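Local coordinates for cytochrome c-552/4 domain-containing protein (PDB 4QO5) that probably transfers electrons as a membrane-associated octaheme cytochrome c, carrying covalently bound c-type hemes in an archaeon, at residues A[21-26]-A[77-82]; A[312-317]-A[425-430]; A[431-436]-A[503-508]. All coordinates share one frame; numbering follows the deposited sequence.

Contact 1: residues A[21-26]-A[77-82]; sequences KTCLSC and VGCYEC. With HEC (heme c), chain C.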
loop_
_atom_site.group_PDB
_atom_site.type_symbol
_atom_site.label_atom_id
_atom_site.label_comp_id
_atom_site.label_asym_id
_atom_site.label_seq_id
_atom_site.Cartn_x
_atom_site.Cartn_y
_atom_site.Cartn_z
ATOM N N LYS A 21 6.276 40.734 13.113
ATOM C CA LYS A 21 5.104 40.987 13.942
ATOM C C LYS A 21 3.955 41.545 13.109
ATOM O O LYS A 21 2.798 41.234 13.354
ATOM C CB LYS A 21 5.415 41.937 15.102
ATOM C CG LYS A 21 6.223 41.300 16.226
ATOM C CD LYS A 21 6.320 42.249 17.423
ATOM C CE LYS A 21 6.660 41.504 18.707
ATOM N NZ LYS A 21 6.653 42.410 19.900
ATOM N N THR A 22 4.286 42.359 12.117
ATOM C CA THR A 22 3.277 42.878 11.207
ATOM C C THR A 22 2.686 41.773 10.324
ATOM O O THR A 22 1.458 41.679 10.180
ATOM C CB THR A 22 3.838 44.022 10.357
ATOM O OG1 THR A 22 4.337 45.050 11.228
ATOM C CG2 THR A 22 2.747 44.604 9.475
ATOM N N CYS A 23 3.537 40.923 9.755
ATOM C CA CYS A 23 3.039 39.789 8.969
ATOM C C CYS A 23 2.107 38.927 9.806
ATOM O O CYS A 23 1.039 38.524 9.346
ATOM C CB CYS A 23 4.158 38.872 8.491
ATOM S SG CYS A 23 5.740 39.648 8.147
ATOM N N LEU A 24 2.533 38.612 11.028
ATOM C CA LEU A 24 1.755 37.712 11.878
ATOM C C LEU A 24 0.413 38.299 12.244
ATOM O O LEU A 24 -0.581 37.574 12.337
ATOM C CB LEU A 24 2.496 37.410 13.173
ATOM C CG LEU A 24 3.754 36.564 13.010
ATOM C CD1 LEU A 24 4.493 36.486 14.338
ATOM C CD2 LEU A 24 3.381 35.172 12.500
ATOM N N SER A 25 0.386 39.604 12.493
ATOM C CA SER A 25 -0.843 40.230 12.971
ATOM C C SER A 25 -1.942 40.083 11.936
ATOM O O SER A 25 -3.130 40.046 12.270
ATOM C CB SER A 25 -0.619 41.696 13.344
ATOM O OG SER A 25 -0.361 42.476 12.192
ATOM N N CYS A 26 -1.550 39.967 10.673
ATOM C CA CYS A 26 -2.539 39.756 9.634
ATOM C C CYS A 26 -2.723 38.293 9.247
ATOM O O CYS A 26 -3.853 37.812 9.108
ATOM C CB CYS A 26 -2.217 40.558 8.395
ATOM S SG CYS A 26 -3.639 40.524 7.319
ATOM N N VAL A 77 13.556 33.210 13.116
ATOM C CA VAL A 77 13.388 33.180 11.670
ATOM C C VAL A 77 11.890 33.196 11.351
ATOM O O VAL A 77 11.243 32.138 11.284
ATOM C CB VAL A 77 14.011 31.927 11.082
ATOM C CG1 VAL A 77 14.069 32.006 9.564
ATOM C CG2 VAL A 77 15.387 31.725 11.662
ATOM N N GLY A 78 11.367 34.407 11.177
ATOM C CA GLY A 78 9.951 34.641 10.937
ATOM C C GLY A 78 9.649 34.905 9.472
ATOM O O GLY A 78 10.541 34.829 8.621
ATOM N N CYS A 79 8.386 35.208 9.184
ATOM C CA CYS A 79 7.898 35.400 7.820
ATOM C C CYS A 79 8.788 36.363 7.020
ATOM O O CYS A 79 9.123 36.106 5.869
ATOM C CB CYS A 79 6.475 35.983 7.850
ATOM S SG CYS A 79 5.423 35.437 9.259
ATOM N N TYR A 80 9.158 37.477 7.632
ATOM C CA TYR A 80 9.940 38.472 6.908
ATOM C C TYR A 80 11.391 38.030 6.728
ATOM O O TYR A 80 12.028 38.357 5.724
ATOM C CB TYR A 80 9.869 39.825 7.607
ATOM C CG TYR A 80 10.683 40.880 6.884
ATOM C CD1 TYR A 80 10.184 41.490 5.744
ATOM C CD2 TYR A 80 11.953 41.231 7.327
ATOM C CE1 TYR A 80 10.920 42.449 5.066
ATOM C CE2 TYR A 80 12.700 42.192 6.650
ATOM C CZ TYR A 80 12.170 42.791 5.523
ATOM O OH TYR A 80 12.889 43.739 4.833
ATOM N N GLU A 81 11.902 37.262 7.689
ATOM C CA GLU A 81 13.299 36.848 7.650
ATOM C C GLU A 81 13.571 35.977 6.426
ATOM O O GLU A 81 14.608 36.119 5.792
ATOM C CB GLU A 81 13.719 36.150 8.951
ATOM C CG GLU A 81 13.882 37.100 10.144
ATOM C CD GLU A 81 12.617 37.904 10.465
ATOM O OE1 GLU A 81 12.668 39.157 10.413
ATOM O OE2 GLU A 81 11.569 37.292 10.777
ATOM N N CYS A 82 12.635 35.105 6.070
ATOM C CA CYS A 82 12.752 34.334 4.817
ATOM C C CYS A 82 12.250 35.051 3.565
ATOM O O CYS A 82 12.967 35.163 2.575
ATOM C CB CYS A 82 12.050 32.987 4.944
ATOM S SG CYS A 82 13.009 31.923 6.017
HETATM FE FE HEC C . 6.657 31.006 3.910
HETATM C CHA HEC C . 5.789 29.901 0.772
HETATM C CHB HEC C . 3.669 32.739 4.069
HETATM C CHC HEC C . 7.463 31.933 6.978
HETATM C CHD HEC C . 9.709 29.476 3.597
HETATM N NA HEC C . 5.039 31.238 2.712
HETATM C C1A HEC C . 4.897 30.692 1.435
HETATM C C2A HEC C . 3.636 31.108 0.880
HETATM C C3A HEC C . 3.039 31.877 1.784
HETATM C C4A HEC C . 3.899 31.977 2.946
HETATM C CMA HEC C . 1.653 32.540 1.631
HETATM C CAA HEC C . 3.123 30.748 -0.537
HETATM C CBA HEC C . 2.841 29.270 -0.754
HETATM C CGA HEC C . 1.460 29.001 -0.238
HETATM O O1A HEC C . 1.282 27.932 0.404
HETATM O O2A HEC C . 0.558 29.861 -0.452
HETATM N NB HEC C . 5.790 32.160 5.151
HETATM C C1B HEC C . 4.513 32.701 5.131
HETATM C C2B HEC C . 4.154 33.154 6.445
HETATM C C3B HEC C . 5.211 32.846 7.210
HETATM C C4B HEC C . 6.248 32.270 6.430
HETATM C CMB HEC C . 2.763 33.757 6.788
HETATM C CAB HEC C . 5.491 32.892 8.701
HETATM C CBB HEC C . 4.225 32.499 9.539
HETATM N NC HEC C . 8.276 30.792 5.046
HETATM C C1C HEC C . 8.446 31.276 6.316
HETATM C C2C HEC C . 9.820 31.124 6.725
HETATM C C3C HEC C . 10.327 30.246 5.843
HETATM C C4C HEC C . 9.441 30.161 4.743
HETATM C CMC HEC C . 10.218 31.383 8.205
HETATM C CAC HEC C . 11.689 29.529 5.664
HETATM C CBC HEC C . 12.343 29.012 6.977
HETATM N ND HEC C . 7.552 29.909 2.447
HETATM C C1D HEC C . 8.812 29.330 2.576
HETATM C C2D HEC C . 9.141 28.511 1.437
HETATM C C3D HEC C . 7.933 28.641 0.520
HETATM C C4D HEC C . 7.018 29.528 1.226
HETATM C CMD HEC C . 10.475 27.721 1.313
HETATM C CAD HEC C . 7.628 28.017 -0.871
HETATM C CBD HEC C . 8.812 27.454 -1.634
HETATM C CGD HEC C . 9.024 25.999 -1.247
HETATM O O1D HEC C . 9.956 25.378 -1.796
HETATM O O2D HEC C . 8.261 25.464 -0.402
#

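Contact 2: residues A[312-317]-A[425-430]; sequences LWVRLF and TQIEET. With HEC (heme c), chain H.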
loop_
_atom_site.group_PDB
_atom_site.type_symbol
_atom_site.label_atom_id
_atom_site.label_comp_id
_atom_site.label_asym_id
_atom_site.label_seq_id
_atom_site.Cartn_x
_atom_site.Cartn_y
_atom_site.Cartn_z
ATOM N N LEU A 312 26.273 6.154 -1.684
ATOM C CA LEU A 312 25.940 5.051 -2.579
ATOM C C LEU A 312 27.144 4.582 -3.390
ATOM O O LEU A 312 27.872 5.408 -3.957
ATOM C CB LEU A 312 24.818 5.483 -3.527
ATOM C CG LEU A 312 23.606 6.143 -2.873
ATOM C CD1 LEU A 312 22.687 6.760 -3.942
ATOM C CD2 LEU A 312 22.834 5.147 -2.007
ATOM N N TRP A 313 27.362 3.270 -3.460
ATOM C CA TRP A 313 28.486 2.773 -4.264
ATOM C C TRP A 313 28.010 2.275 -5.627
ATOM O O TRP A 313 28.758 2.277 -6.596
ATOM C CB TRP A 313 29.284 1.670 -3.535
ATOM C CG TRP A 313 28.477 0.493 -2.962
ATOM C CD1 TRP A 313 28.376 -0.773 -3.492
ATOM C CD2 TRP A 313 27.717 0.473 -1.738
ATOM N NE1 TRP A 313 27.591 -1.565 -2.682
ATOM C CE2 TRP A 313 27.172 -0.827 -1.603
ATOM C CE3 TRP A 313 27.435 1.427 -0.753
ATOM C CZ2 TRP A 313 26.364 -1.194 -0.518
ATOM C CZ3 TRP A 313 26.639 1.060 0.327
ATOM C CH2 TRP A 313 26.111 -0.244 0.434
ATOM N N VAL A 314 26.768 1.813 -5.688
ATOM C CA VAL A 314 26.261 1.247 -6.935
ATOM C C VAL A 314 24.844 1.736 -7.212
ATOM O O VAL A 314 23.976 1.671 -6.343
ATOM C CB VAL A 314 26.311 -0.295 -6.911
ATOM C CG1 VAL A 314 25.505 -0.854 -5.713
ATOM C CG2 VAL A 314 25.818 -0.874 -8.237
ATOM N N ARG A 315 24.613 2.252 -8.414
ATOM C CA ARG A 315 23.274 2.752 -8.760
ATOM C C ARG A 315 22.351 1.577 -9.040
ATOM O O ARG A 315 22.544 0.850 -10.019
ATOM C CB ARG A 315 23.333 3.675 -9.984
ATOM C CG ARG A 315 21.990 4.381 -10.285
ATOM C CD ARG A 315 21.965 5.752 -9.647
ATOM N NE ARG A 315 20.657 6.413 -9.673
ATOM C CZ ARG A 315 20.320 7.374 -10.528
ATOM N NH1 ARG A 315 21.173 7.791 -11.464
ATOM N NH2 ARG A 315 19.121 7.931 -10.446
ATOM N N LEU A 316 21.354 1.390 -8.178
ATOM C CA LEU A 316 20.413 0.271 -8.299
ATOM C C LEU A 316 19.321 0.541 -9.329
ATOM O O LEU A 316 18.665 -0.395 -9.788
ATOM C CB LEU A 316 19.746 -0.030 -6.953
ATOM C CG LEU A 316 20.648 -0.405 -5.774
ATOM C CD1 LEU A 316 19.784 -0.855 -4.590
ATOM C CD2 LEU A 316 21.673 -1.479 -6.156
ATOM N N PHE A 317 19.116 1.821 -9.666
ATOM C CA PHE A 317 18.180 2.223 -10.706
ATOM C C PHE A 317 18.839 1.980 -12.059
ATOM O O PHE A 317 19.793 2.675 -12.433
ATOM C CB PHE A 317 17.858 3.712 -10.529
ATOM C CG PHE A 317 16.689 4.208 -11.333
ATOM C CD1 PHE A 317 16.896 4.913 -12.507
ATOM C CD2 PHE A 317 15.387 4.031 -10.883
ATOM C CE1 PHE A 317 15.841 5.407 -13.243
ATOM C CE2 PHE A 317 14.320 4.525 -11.614
ATOM C CZ PHE A 317 14.544 5.221 -12.795
ATOM N N THR A 425 25.156 -10.223 -5.962
ATOM C CA THR A 425 24.692 -11.328 -6.804
ATOM C C THR A 425 23.398 -10.950 -7.523
ATOM O O THR A 425 23.173 -11.345 -8.672
ATOM C CB THR A 425 24.487 -12.659 -6.024
ATOM O OG1 THR A 425 23.279 -12.603 -5.251
ATOM C CG2 THR A 425 25.696 -12.971 -5.123
ATOM N N GLN A 426 22.557 -10.173 -6.852
ATOM C CA GLN A 426 21.301 -9.738 -7.469
ATOM C C GLN A 426 21.495 -8.687 -8.551
ATOM O O GLN A 426 20.754 -8.661 -9.538
ATOM C CB GLN A 426 20.301 -9.279 -6.405
ATOM C CG GLN A 426 19.904 -10.435 -5.516
ATOM C CD GLN A 426 19.484 -11.646 -6.329
ATOM O OE1 GLN A 426 18.388 -11.675 -6.901
ATOM N NE2 GLN A 426 20.361 -12.648 -6.401
ATOM N N ILE A 427 22.516 -7.850 -8.375
ATOM C CA ILE A 427 22.918 -6.883 -9.397
ATOM C C ILE A 427 23.355 -7.655 -10.635
ATOM O O ILE A 427 22.930 -7.351 -11.744
ATOM C CB ILE A 427 24.051 -5.963 -8.880
ATOM C CG1 ILE A 427 23.472 -4.953 -7.881
ATOM C CG2 ILE A 427 24.774 -5.238 -10.037
ATOM C CD1 ILE A 427 24.512 -4.288 -7.006
ATOM N N GLU A 428 24.182 -8.681 -10.431
ATOM C CA GLU A 428 24.656 -9.522 -11.525
ATOM C C GLU A 428 23.508 -10.239 -12.233
ATOM O O GLU A 428 23.441 -10.265 -13.462
ATOM C CB GLU A 428 25.651 -10.568 -11.009
ATOM C CG GLU A 428 25.941 -11.651 -12.042
ATOM C CD GLU A 428 26.395 -12.961 -11.423
ATOM O OE1 GLU A 428 27.377 -12.941 -10.649
ATOM O OE2 GLU A 428 25.763 -14.007 -11.706
ATOM N N GLU A 429 22.621 -10.851 -11.457
ATOM C CA GLU A 429 21.522 -11.619 -12.041
ATOM C C GLU A 429 20.482 -10.732 -12.727
ATOM O O GLU A 429 20.048 -11.024 -13.842
ATOM C CB GLU A 429 20.898 -12.553 -11.001
ATOM C CG GLU A 429 21.889 -13.657 -10.631
ATOM C CD GLU A 429 21.438 -14.547 -9.494
ATOM O OE1 GLU A 429 20.343 -14.309 -8.934
ATOM O OE2 GLU A 429 22.197 -15.488 -9.158
ATOM N N THR A 430 20.101 -9.634 -12.092
ATOM C CA THR A 430 19.127 -8.752 -12.738
ATOM C C THR A 430 19.699 -8.123 -13.997
ATOM O O THR A 430 18.979 -7.948 -14.987
ATOM C CB THR A 430 18.586 -7.650 -11.804
ATOM O OG1 THR A 430 19.679 -6.925 -11.234
ATOM C CG2 THR A 430 17.726 -8.274 -10.698
HETATM FE FE HEC H . 17.839 2.838 1.110
HETATM C CHA HEC H . 19.585 2.014 -1.746
HETATM C CHB HEC H . 16.107 5.251 -0.586
HETATM C CHC HEC H . 15.675 3.060 3.696
HETATM C CHD HEC H . 20.048 1.199 3.025
HETATM N NA HEC H . 17.863 3.507 -0.780
HETATM C C1A HEC H . 18.591 2.977 -1.836
HETATM C C2A HEC H . 18.135 3.598 -3.055
HETATM C C3A HEC H . 17.160 4.472 -2.749
HETATM C C4A HEC H . 16.976 4.452 -1.310
HETATM C CMA HEC H . 16.362 5.387 -3.710
HETATM C CAA HEC H . 18.686 3.248 -4.456
HETATM C CBA HEC H . 19.585 4.391 -4.945
HETATM C CGA HEC H . 20.261 3.856 -6.181
HETATM O O1A HEC H . 19.646 3.906 -7.276
HETATM O O2A HEC H . 21.401 3.336 -6.051
HETATM N NB HEC H . 16.263 3.995 1.488
HETATM C C1B HEC H . 15.622 4.836 0.605
HETATM C C2B HEC H . 14.311 5.092 1.086
HETATM C C3B HEC H . 14.220 4.419 2.241
HETATM C C4B HEC H . 15.441 3.756 2.532
HETATM C CMB HEC H . 13.318 6.002 0.302
HETATM C CAB HEC H . 13.128 4.168 3.263
HETATM C CBB HEC H . 11.732 4.062 2.640
HETATM N NC HEC H . 17.876 2.377 2.991
HETATM C C1C HEC H . 16.861 2.423 3.926
HETATM C C2C HEC H . 17.357 1.948 5.201
HETATM C C3C HEC H . 18.419 1.191 4.860
HETATM C C4C HEC H . 18.851 1.593 3.562
HETATM C CMC HEC H . 16.333 1.624 6.310
HETATM C CAC HEC H . 19.395 0.294 5.655
HETATM C CBC HEC H . 18.850 -0.439 6.890
HETATM N ND HEC H . 19.554 1.782 0.700
HETATM C C1D HEC H . 20.294 1.141 1.681
HETATM C C2D HEC H . 21.382 0.439 1.072
HETATM C C3D HEC H . 21.223 0.667 -0.417
HETATM C C4D HEC H . 20.066 1.530 -0.561
HETATM C CMD HEC H . 22.448 -0.415 1.795
HETATM C CAD HEC H . 22.137 0.184 -1.548
HETATM C CBD HEC H . 23.233 1.269 -1.607
HETATM C CGD HEC H . 23.800 1.344 -2.999
HETATM O O1D HEC H . 23.081 0.960 -3.951
HETATM O O2D HEC H . 24.971 1.782 -3.170
#

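Contact 3: residues A[431-436]-A[503-508]; sequences NKATLK and KDIEHM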
loop_
_atom_site.group_PDB
_atom_site.type_symbol
_atom_site.label_atom_id
_atom_site.label_comp_id
_atom_site.label_asym_id
_atom_site.label_seq_id
_atom_site.Cartn_x
_atom_site.Cartn_y
_atom_site.Cartn_z
ATOM N N ASN A 431 20.994 -7.796 -13.977
ATOM C CA ASN A 431 21.606 -7.248 -15.169
ATOM C C ASN A 431 21.574 -8.265 -16.318
ATOM O O ASN A 431 21.379 -7.882 -17.470
ATOM C CB ASN A 431 23.043 -6.748 -14.891
ATOM C CG ASN A 431 23.076 -5.341 -14.299
ATOM O OD1 ASN A 431 22.041 -4.683 -14.148
ATOM N ND2 ASN A 431 24.278 -4.859 -13.995
ATOM N N LYS A 432 21.757 -9.554 -16.017
ATOM C CA LYS A 432 21.703 -10.566 -17.080
ATOM C C LYS A 432 20.275 -10.717 -17.617
ATOM O O LYS A 432 20.072 -10.937 -18.812
ATOM C CB LYS A 432 22.224 -11.930 -16.589
ATOM C CG LYS A 432 23.738 -12.000 -16.383
ATOM C CD LYS A 432 24.474 -11.950 -17.714
ATOM C CE LYS A 432 25.958 -12.276 -17.548
ATOM N NZ LYS A 432 26.606 -11.407 -16.526
ATOM N N ALA A 433 19.289 -10.628 -16.731
ATOM C CA ALA A 433 17.890 -10.717 -17.162
ATOM C C ALA A 433 17.544 -9.537 -18.075
ATOM O O ALA A 433 16.835 -9.693 -19.067
ATOM C CB ALA A 433 16.942 -10.760 -15.958
ATOM N N THR A 434 18.075 -8.365 -17.739
ATOM C CA THR A 434 17.880 -7.156 -18.534
ATOM C C THR A 434 18.551 -7.282 -19.905
ATOM O O THR A 434 18.026 -6.813 -20.914
ATOM C CB THR A 434 18.390 -5.930 -17.772
ATOM O OG1 THR A 434 17.613 -5.776 -16.579
ATOM C CG2 THR A 434 18.269 -4.648 -18.614
ATOM N N LEU A 435 19.703 -7.939 -19.954
ATOM C CA LEU A 435 20.354 -8.169 -21.239
ATOM C C LEU A 435 19.487 -9.086 -22.096
ATOM O O LEU A 435 19.403 -8.927 -23.320
ATOM C CB LEU A 435 21.758 -8.768 -21.047
ATOM C CG LEU A 435 22.503 -9.181 -22.318
ATOM C CD1 LEU A 435 22.666 -7.998 -23.273
ATOM C CD2 LEU A 435 23.876 -9.775 -21.958
ATOM N N LYS A 436 18.844 -10.057 -21.451
ATOM C CA LYS A 436 17.988 -11.001 -22.162
ATOM C C LYS A 436 16.780 -10.297 -22.789
ATOM O O LYS A 436 16.462 -10.525 -23.956
ATOM C CB LYS A 436 17.522 -12.123 -21.228
ATOM C CG LYS A 436 16.780 -13.252 -21.947
ATOM C CD LYS A 436 16.404 -14.366 -20.985
ATOM C CE LYS A 436 15.661 -15.486 -21.693
ATOM N NZ LYS A 436 16.561 -16.342 -22.505
ATOM N N LYS A 503 8.176 -13.594 -15.782
ATOM C CA LYS A 503 6.932 -13.503 -16.545
ATOM C C LYS A 503 7.087 -12.552 -17.741
ATOM O O LYS A 503 6.646 -12.845 -18.860
ATOM C CB LYS A 503 5.789 -13.026 -15.647
ATOM C CG LYS A 503 4.453 -12.909 -16.354
ATOM C CD LYS A 503 3.382 -12.428 -15.391
ATOM C CE LYS A 503 2.154 -11.945 -16.133
ATOM N NZ LYS A 503 1.141 -11.369 -15.202
ATOM N N ASP A 504 7.730 -11.416 -17.502
ATOM C CA ASP A 504 7.936 -10.430 -18.560
ATOM C C ASP A 504 8.764 -11.000 -19.718
ATOM O O ASP A 504 8.416 -10.817 -20.882
ATOM C CB ASP A 504 8.610 -9.190 -17.988
ATOM C CG ASP A 504 8.447 -7.979 -18.879
ATOM O OD1 ASP A 504 7.518 -7.963 -19.713
ATOM O OD2 ASP A 504 9.249 -7.039 -18.735
ATOM N N ILE A 505 9.848 -11.704 -19.391
ATOM C CA ILE A 505 10.654 -12.383 -20.401
ATOM C C ILE A 505 9.795 -13.300 -21.256
ATOM O O ILE A 505 9.844 -13.258 -22.487
ATOM C CB ILE A 505 11.805 -13.188 -19.757
ATOM C CG1 ILE A 505 12.839 -12.224 -19.149
ATOM C CG2 ILE A 505 12.465 -14.097 -20.788
ATOM C CD1 ILE A 505 13.890 -12.909 -18.271
ATOM N N GLU A 506 8.979 -14.117 -20.600
ATOM C CA GLU A 506 8.108 -15.032 -21.319
ATOM C C GLU A 506 6.993 -14.305 -22.060
ATOM O O GLU A 506 6.572 -14.733 -23.125
ATOM C CB GLU A 506 7.534 -16.077 -20.367
ATOM C CG GLU A 506 8.599 -16.986 -19.794
ATOM C CD GLU A 506 9.383 -17.716 -20.872
ATOM O OE1 GLU A 506 8.791 -18.048 -21.926
ATOM O OE2 GLU A 506 10.593 -17.963 -20.666
ATOM N N HIS A 507 6.525 -13.200 -21.502
ATOM C CA HIS A 507 5.507 -12.404 -22.185
ATOM C C HIS A 507 6.056 -11.885 -23.515
ATOM O O HIS A 507 5.415 -12.035 -24.563
ATOM C CB HIS A 507 4.955 -11.322 -21.252
ATOM C CG HIS A 507 3.814 -10.533 -21.820
ATOM N ND1 HIS A 507 2.865 -11.100 -22.648
ATOM C CD2 HIS A 507 3.326 -9.320 -21.477
ATOM C CE1 HIS A 507 1.932 -10.205 -22.916
ATOM N NE2 HIS A 507 2.173 -9.125 -22.208
ATOM N N MET A 508 7.271 -11.344 -23.490
ATOM C CA MET A 508 7.917 -10.931 -24.733
ATOM C C MET A 508 8.101 -12.086 -25.719
ATOM O O MET A 508 7.848 -11.933 -26.917
ATOM C CB MET A 508 9.251 -10.240 -24.447
ATOM C CG MET A 508 9.115 -9.017 -23.550
ATOM S SD MET A 508 10.709 -8.201 -23.337
ATOM C CE MET A 508 11.011 -7.582 -24.995
#

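Contact 1: residues A[21-26]-A[77-82]
Near-equal first torsions turn the two cysteines that meet here, with chi1 -32° in Cys23 and -33° in Cys79 setting each SG roughly anti to its own carbonyl carbon. Cys23 CB then lies 3.7 Å from Cys79 SG, and Cys23 SG lies 3.7 Å from Cys79 CB, so each sulfur sits beside the other residue's methylene. No disulfide joins them, because each sulfur is given to a different heme. Leu24 adds a methyl: its CD2 stands 3.8 Å from Cys79 SG and 4.1 Å from CBB of the heme that this sulfur holds. Tyr80 meets Cys23 only at its base, CB to SG 4.2 Å; CG is anti to the backbone N (chi1 180°), which carries the ring away from segment 21-26, and the side chain packs on Gln19 earlier in helix 18-30. Each segment carries the two cysteines of a CXXCH heme-attachment motif, completed by the iron-ligating histidine that follows: Cys23-Leu24-Ser25-Cys26 with His27, within helix 18-30, and Cys79-Tyr80-Glu81-Cys82 with His83, which together span helix 79-83. Cys23 and Cys26 are covalently linked to one heme c. Cys79 and Cys82 hold another through CAB and CAC, although these declared thioether bonds are stretched in the model, with Cys79 SG to CAB at 2.6 Å. The contact thus sets two heme attachments side by side. Gly78 occupies the N-cap of helix 79-83, and Glu81 folds back so that OE2 takes a weak hydrogen bond from Gly78 N, 2.9 Å away. Thr20, just ahead of the other segment, ties the two together: its OG1 is hydrogen-bonded to both Glu81 OE2 and Tyr80 N. Ser17 OG meets Glu81 OE1, leaving both oxygens of this buried carboxylate with partners.

Contact 2: residues A[312-317]-A[425-430]
Ile427 overlaps Val314 methyl to methyl, the two side chains reaching tip to tip with Ile427 CD1 3.8 Å from Val314 CG1. Leu316 crosses Ile427 at about a right angle and presents CD2 to the same CD1, at 4.1 Å. One methyl of helix 413-447 therefore touches both residues, which also border the heme. Trp313 N (2.8 Å) and Val314 N donate to propionate oxygen O2D, the second almost straight at 176°. The other propionate takes Leu316 N on O2A, 2.9 Å, and Phe317 N on O1A. With CG of Trp313 set between the backbone N and the carbonyl carbon (chi1 51°), the indole folds back, placing O2D 3.3 Å above one ring face, and also packs on Met396 and Met403 of helix 393-407. Given an alanine here, the backbone bond would stay, but O2D would probably lose its ring face and a gap open against that helix. Arg315 turns its guanidinium edge to O1A, in plane, and its NH2 donates to a propionate of another heme c. Residues 313-317, around short strand 314-315, thus form a backbone propionate-binding site for the heme c whose iron is ligated by His288 and Met486.

Contact 3: residues A[431-436]-A[503-508]
Two helical segments run in the same general sense, 431-436 on helix 413-447 and 503-508 on helix 498-520, with their closest CA atoms, Lys436 and Ile505, 7.7 Å apart. Regular i to i+4 backbone bonds such as Lys436 N to Lys432 O keep each segment helical, and no hydrogen bond passes between them. Ile505 is the knob of the contact. Its CG2, anti to the backbone N (chi1 -69° for CG1), touches Lys436 CE at 3.6 Å, while CD1 lies 4.0 Å from Lys436 CD. The lysine crosses the isoleucine at about a right angle, offering its aliphatic chain as an apolar surface. That chain is extended until chi4, where a bend of 76° turns NZ to the third subunit, whose Thr150 O accepts a hydrogen bond from it. Ala433, one turn earlier, adds a looser apolar touch, CB to Ile505 CD1 4.4 Å. Glu506 OE2 remains 6.5 Å from Lys436 NZ and is salt-bridged to Lys509 instead. Ile505 also packs on Thr437 and Leu440 further along helix 413-447. Asp504 and His507 face helix 464-485, so helix 498-520 lies against both helices, and Phe149 of the third subunit packs on Ala433 beside them.

How the contacts relate
Contact 1 stands apart from the other two, its centre 48 Å from that of contact 2 and 57 Å from that of contact 3, on the opposite side of the chain's centre. Contacts 2 and 3 lie 16 Å apart, centre to centre, and share helix 413-447: Thr430 ends one segment and Asn431 begins the next. Contacts 1 and 2 both border heme, the first by covalent attachment and the second by holding propionates. Contact 3 is away from the annotated sites, with the Ile505 side chain about 14 Å from a heme c. Contacts 2 and 3 both touch the third subunit, whereas no other protein chain touches contact 1.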